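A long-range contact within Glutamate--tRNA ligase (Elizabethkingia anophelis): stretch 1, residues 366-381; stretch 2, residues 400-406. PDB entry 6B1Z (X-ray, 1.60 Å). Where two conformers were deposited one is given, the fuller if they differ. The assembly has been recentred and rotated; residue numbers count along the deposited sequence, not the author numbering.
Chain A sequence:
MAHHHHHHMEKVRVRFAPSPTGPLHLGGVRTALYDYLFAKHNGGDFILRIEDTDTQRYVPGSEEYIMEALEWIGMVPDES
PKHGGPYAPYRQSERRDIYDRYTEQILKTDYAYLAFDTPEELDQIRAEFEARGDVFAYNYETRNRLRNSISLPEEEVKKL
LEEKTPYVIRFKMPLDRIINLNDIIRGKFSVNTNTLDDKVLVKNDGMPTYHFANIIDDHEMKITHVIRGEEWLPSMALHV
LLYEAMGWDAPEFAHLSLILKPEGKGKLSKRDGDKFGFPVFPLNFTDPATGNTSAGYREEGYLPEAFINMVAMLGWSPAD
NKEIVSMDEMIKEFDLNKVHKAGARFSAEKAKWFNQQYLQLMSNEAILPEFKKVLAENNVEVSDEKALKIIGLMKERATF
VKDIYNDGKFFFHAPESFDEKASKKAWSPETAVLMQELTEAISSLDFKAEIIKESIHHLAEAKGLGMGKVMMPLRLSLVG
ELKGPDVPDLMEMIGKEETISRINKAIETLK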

# COMPACT_ATOMS: atom_id res chain seq x y z
N ALA A 366 -12.75 18.33 -11.95
CA ALA A 366 -12.42 17.34 -10.93
C ALA A 366 -11.11 17.68 -10.21
O ALA A 366 -10.96 17.36 -9.03
CB ALA A 366 -12.34 15.94 -11.56
N ILE A 367 -10.18 18.34 -10.91
CA ILE A 367 -8.89 18.73 -10.35
C ILE A 367 -9.01 20.00 -9.51
O ILE A 367 -8.23 20.22 -8.58
CB ILE A 367 -7.88 18.91 -11.49
CG1 ILE A 367 -7.58 17.56 -12.15
CG2 ILE A 367 -6.58 19.57 -11.00
CD1 ILE A 367 -6.87 17.69 -13.48
N LEU A 368 -9.99 20.86 -9.82
CA LEU A 368 -10.05 22.19 -9.20
C LEU A 368 -10.03 22.20 -7.68
O LEU A 368 -9.31 23.03 -7.10
CB LEU A 368 -11.30 22.95 -9.71
CG LEU A 368 -11.44 24.39 -9.21
CD1 LEU A 368 -10.31 25.27 -9.72
CD2 LEU A 368 -12.79 24.95 -9.64
N PRO A 369 -10.79 21.35 -6.97
CA PRO A 369 -10.77 21.45 -5.49
C PRO A 369 -9.38 21.25 -4.90
O PRO A 369 -8.97 22.04 -4.04
CB PRO A 369 -11.76 20.36 -5.06
CG PRO A 369 -12.65 20.16 -6.25
CD PRO A 369 -11.78 20.36 -7.44
N GLU A 370 -8.65 20.21 -5.32
CA GLU A 370 -7.31 20.02 -4.79
C GLU A 370 -6.38 21.14 -5.25
O GLU A 370 -5.53 21.60 -4.47
CB GLU A 370 -6.76 18.65 -5.19
CG GLU A 370 -5.38 18.35 -4.58
CD GLU A 370 -5.39 18.27 -3.04
OE1 GLU A 370 -6.47 18.01 -2.44
OE2 GLU A 370 -4.32 18.48 -2.43
N PHE A 371 -6.53 21.60 -6.49
CA PHE A 371 -5.68 22.69 -6.96
C PHE A 371 -5.90 23.95 -6.12
O PHE A 371 -4.94 24.63 -5.75
CB PHE A 371 -5.95 22.98 -8.44
CG PHE A 371 -5.06 24.04 -9.02
CD1 PHE A 371 -3.68 23.92 -8.98
CD2 PHE A 371 -5.61 25.15 -9.64
CE1 PHE A 371 -2.86 24.91 -9.53
CE2 PHE A 371 -4.80 26.14 -10.20
CZ PHE A 371 -3.41 26.01 -10.14
N LYS A 372 -7.16 24.28 -5.81
CA LYS A 372 -7.43 25.45 -4.99
C LYS A 372 -6.85 25.30 -3.59
O LYS A 372 -6.46 26.29 -2.97
CB LYS A 372 -8.94 25.71 -4.92
CG LYS A 372 -9.50 26.27 -6.23
CD LYS A 372 -11.00 26.51 -6.16
CE LYS A 372 -11.32 27.62 -5.16
NZ LYS A 372 -12.72 28.12 -5.33
N LYS A 373 -6.84 24.07 -3.07
CA LYS A 373 -6.22 23.80 -1.77
C LYS A 373 -4.72 24.08 -1.83
O LYS A 373 -4.16 24.72 -0.93
CB LYS A 373 -6.50 22.35 -1.37
CG LYS A 373 -6.04 21.93 0.02
CD LYS A 373 -6.62 20.55 0.34
CE LYS A 373 -6.22 20.07 1.72
NZ LYS A 373 -4.75 19.83 1.82
N VAL A 374 -4.05 23.63 -2.90
CA VAL A 374 -2.63 23.92 -3.04
C VAL A 374 -2.39 25.43 -3.12
O VAL A 374 -1.48 25.97 -2.48
CB VAL A 374 -2.04 23.17 -4.25
CG1 VAL A 374 -0.57 23.57 -4.47
CG2 VAL A 374 -2.14 21.67 -4.05
N LEU A 375 -3.21 26.14 -3.90
CA LEU A 375 -3.05 27.59 -4.01
C LEU A 375 -3.20 28.25 -2.64
O LEU A 375 -2.39 29.11 -2.26
CB LEU A 375 -4.06 28.17 -5.00
CG LEU A 375 -3.90 27.74 -6.47
CD1 LEU A 375 -4.82 28.56 -7.37
CD2 LEU A 375 -2.47 27.87 -6.93
N ALA A 376 -4.23 27.86 -1.89
CA ALA A 376 -4.45 28.46 -0.58
C ALA A 376 -3.27 28.21 0.35
O ALA A 376 -2.86 29.11 1.09
CB ALA A 376 -5.75 27.93 0.02
N GLU A 377 -2.70 27.00 0.30
CA GLU A 377 -1.53 26.69 1.12
C GLU A 377 -0.33 27.56 0.76
O GLU A 377 0.55 27.76 1.61
CB GLU A 377 -1.15 25.21 0.97
CG GLU A 377 -2.12 24.24 1.63
CD GLU A 377 -1.83 22.78 1.29
OE1 GLU A 377 -0.89 22.53 0.50
OE2 GLU A 377 -2.54 21.90 1.80
N ASN A 378 -0.28 28.09 -0.46
CA ASN A 378 0.79 28.96 -0.90
C ASN A 378 0.37 30.43 -0.94
O ASN A 378 1.03 31.24 -1.60
CB ASN A 378 1.29 28.50 -2.28
CG ASN A 378 2.05 27.20 -2.20
OD1 ASN A 378 3.25 27.19 -1.93
ND2 ASN A 378 1.36 26.09 -2.42
N ASN A 379 -0.72 30.78 -0.25
CA ASN A 379 -1.18 32.16 -0.13
C ASN A 379 -1.42 32.79 -1.51
O ASN A 379 -1.09 33.95 -1.75
CB ASN A 379 -0.19 33.01 0.68
CG ASN A 379 0.06 32.44 2.06
OD1 ASN A 379 -0.86 31.98 2.74
ND2 ASN A 379 1.32 32.46 2.49
N VAL A 380 -2.00 32.01 -2.42
CA VAL A 380 -2.33 32.49 -3.76
C VAL A 380 -3.83 32.36 -3.95
O VAL A 380 -4.44 31.37 -3.53
CB VAL A 380 -1.56 31.72 -4.85
CG1 VAL A 380 -2.22 31.90 -6.21
CG2 VAL A 380 -0.11 32.19 -4.90
N GLU A 381 -4.44 33.36 -4.58
CA GLU A 381 -5.86 33.33 -4.90
C GLU A 381 -6.04 33.72 -6.36
O GLU A 381 -5.45 34.70 -6.82
CB GLU A 381 -6.66 34.28 -4.00
N PHE A 400 1.36 15.06 -10.29
CA PHE A 400 0.51 15.31 -9.13
C PHE A 400 -0.14 16.67 -9.32
O PHE A 400 0.45 17.55 -9.96
CB PHE A 400 1.33 15.31 -7.83
CG PHE A 400 2.07 14.03 -7.59
CD1 PHE A 400 1.42 12.96 -7.02
CD2 PHE A 400 3.39 13.88 -7.99
CE1 PHE A 400 2.07 11.76 -6.82
CE2 PHE A 400 4.05 12.68 -7.80
CZ PHE A 400 3.39 11.61 -7.20
N VAL A 401 -1.33 16.86 -8.74
CA VAL A 401 -2.02 18.15 -8.87
C VAL A 401 -1.14 19.30 -8.40
O VAL A 401 -1.13 20.38 -9.01
CB VAL A 401 -3.37 18.12 -8.13
CG1 VAL A 401 -3.97 19.53 -8.06
CG2 VAL A 401 -4.31 17.16 -8.81
N LYS A 402 -0.35 19.09 -7.33
CA LYS A 402 0.48 20.18 -6.82
C LYS A 402 1.49 20.67 -7.85
O LYS A 402 1.93 21.83 -7.78
CB LYS A 402 1.20 19.75 -5.53
CG LYS A 402 2.36 18.78 -5.76
CD LYS A 402 2.97 18.28 -4.44
CE LYS A 402 3.54 16.87 -4.62
NZ LYS A 402 3.60 16.09 -3.34
N ASP A 403 1.88 19.81 -8.80
CA ASP A 403 2.83 20.21 -9.85
C ASP A 403 2.29 21.36 -10.68
O ASP A 403 3.06 22.15 -11.22
CB ASP A 403 3.14 19.05 -10.81
CG ASP A 403 3.76 17.85 -10.14
OD1 ASP A 403 4.22 17.94 -8.98
OD2 ASP A 403 3.80 16.80 -10.82
N ILE A 404 0.96 21.44 -10.83
CA ILE A 404 0.36 22.50 -11.63
C ILE A 404 0.67 23.88 -11.04
O ILE A 404 0.86 24.85 -11.78
CB ILE A 404 -1.16 22.26 -11.73
CG1 ILE A 404 -1.43 20.93 -12.45
CG2 ILE A 404 -1.85 23.42 -12.50
CD1 ILE A 404 -2.91 20.54 -12.47
N TYR A 405 0.77 23.98 -9.71
CA TYR A 405 1.26 25.21 -9.11
C TYR A 405 2.79 25.27 -9.10
O TYR A 405 3.39 26.26 -9.53
CB TYR A 405 0.74 25.38 -7.68
CG TYR A 405 1.39 26.57 -7.00
CD1 TYR A 405 1.04 27.86 -7.35
CD2 TYR A 405 2.38 26.39 -6.04
CE1 TYR A 405 1.64 28.95 -6.76
CE2 TYR A 405 3.00 27.48 -5.45
CZ TYR A 405 2.62 28.76 -5.81
OH TYR A 405 3.23 29.85 -5.22
N ASN A 406 3.43 24.22 -8.59
CA ASN A 406 4.87 24.32 -8.34
C ASN A 406 5.66 24.53 -9.62
O ASN A 406 6.70 25.19 -9.60
CB ASN A 406 5.36 23.08 -7.61
CG ASN A 406 4.91 23.04 -6.17
OD1 ASN A 406 4.84 24.08 -5.51
ND2 ASN A 406 4.63 21.85 -5.67
O HOH W 1 5.47 25.27 -3.19
O HOH W 2 3.25 23.60 -2.77
O HOH W 3 5.14 29.30 -3.36

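A helix that enters stretch 1 from earlier in the chain and runs to Glu377 packs against the short helix of stretch 2, with their axes 8.9 Å apart at closest approach and their N-to-C directions inclined by 48°; the two stretches together bury 520 Å². No direct hydrogen bond or salt bridge crosses between them; apolar packing holds the contact together, with water bridges at one end.

Phe400 lies out of reach of the first stretch. Its backbone N instead donates to Asp403 OD2 (3.0 Å), so the aspartate serves its own segment while its CA-to-CB bond points away from the partner helix.

Val401 makes the first contact. Its CG1 lies 3.9 Å from Ile367 CG2, 3.9 Å from Glu370 CG and 3.6 Å from the backbone N of Phe371. A short, branched side chain suits this position, since it meets the backbone of the facing helix directly. Glu370 contributes here through its aliphatic portion, leaving its carboxylate exposed.

At Lys402 the contact is made near the backbone: Val374 CG2 sits 4.1 Å from Lys402 CA and equally far from its CB. The rest of the lysine leads away, which lets a charged residue border an apolar interface without burying its amino group.

Ile404 turns back toward the first helix. Its CD1 approaches Ile367 CG2 at 4.1 Å, while its CG2 lies 3.5 Å from Phe371 CE1. The Phe371 CA-to-CB bond points sideways, but with chi1 in the t well the ring extends to the second helix, where the backbone N of Tyr405 lies at the ring edge, 3.8 Å from Phe371 CE1.

Tyr405 loses the most surface to the contact, 116 Å². Its CB packs against Val374 CG1 (3.9 Å), and its ring lies alongside the last turn of the first helix. Leu375 CD2 comes within 3.5 Å of Tyr405 CD1, Asn378 CG within 3.4 Å of Tyr405 CE2, and Val380 CG2 within 4.1 Å of Tyr405 CE1. The phenol thus combines an apolar ring with a polar tip: Tyr405 OH is 2.7 Å from water 3, which donates to Asn378 OD1 at 3.2 Å, and it also hydrogen-bonds elsewhere in the structure.

Asn406 makes no direct contact but is linked to Asn378 by two waters. Water 1 donates to Asn406 OD1 (2.7 Å) and Asn378 OD1 (3.2 Å); water 2 donates to Asn406 OD1 (3.2 Å) and accepts from Asn378 ND2 (3.1 Å). Asn378 ND2 also donates to Val374 O (2.8 Å).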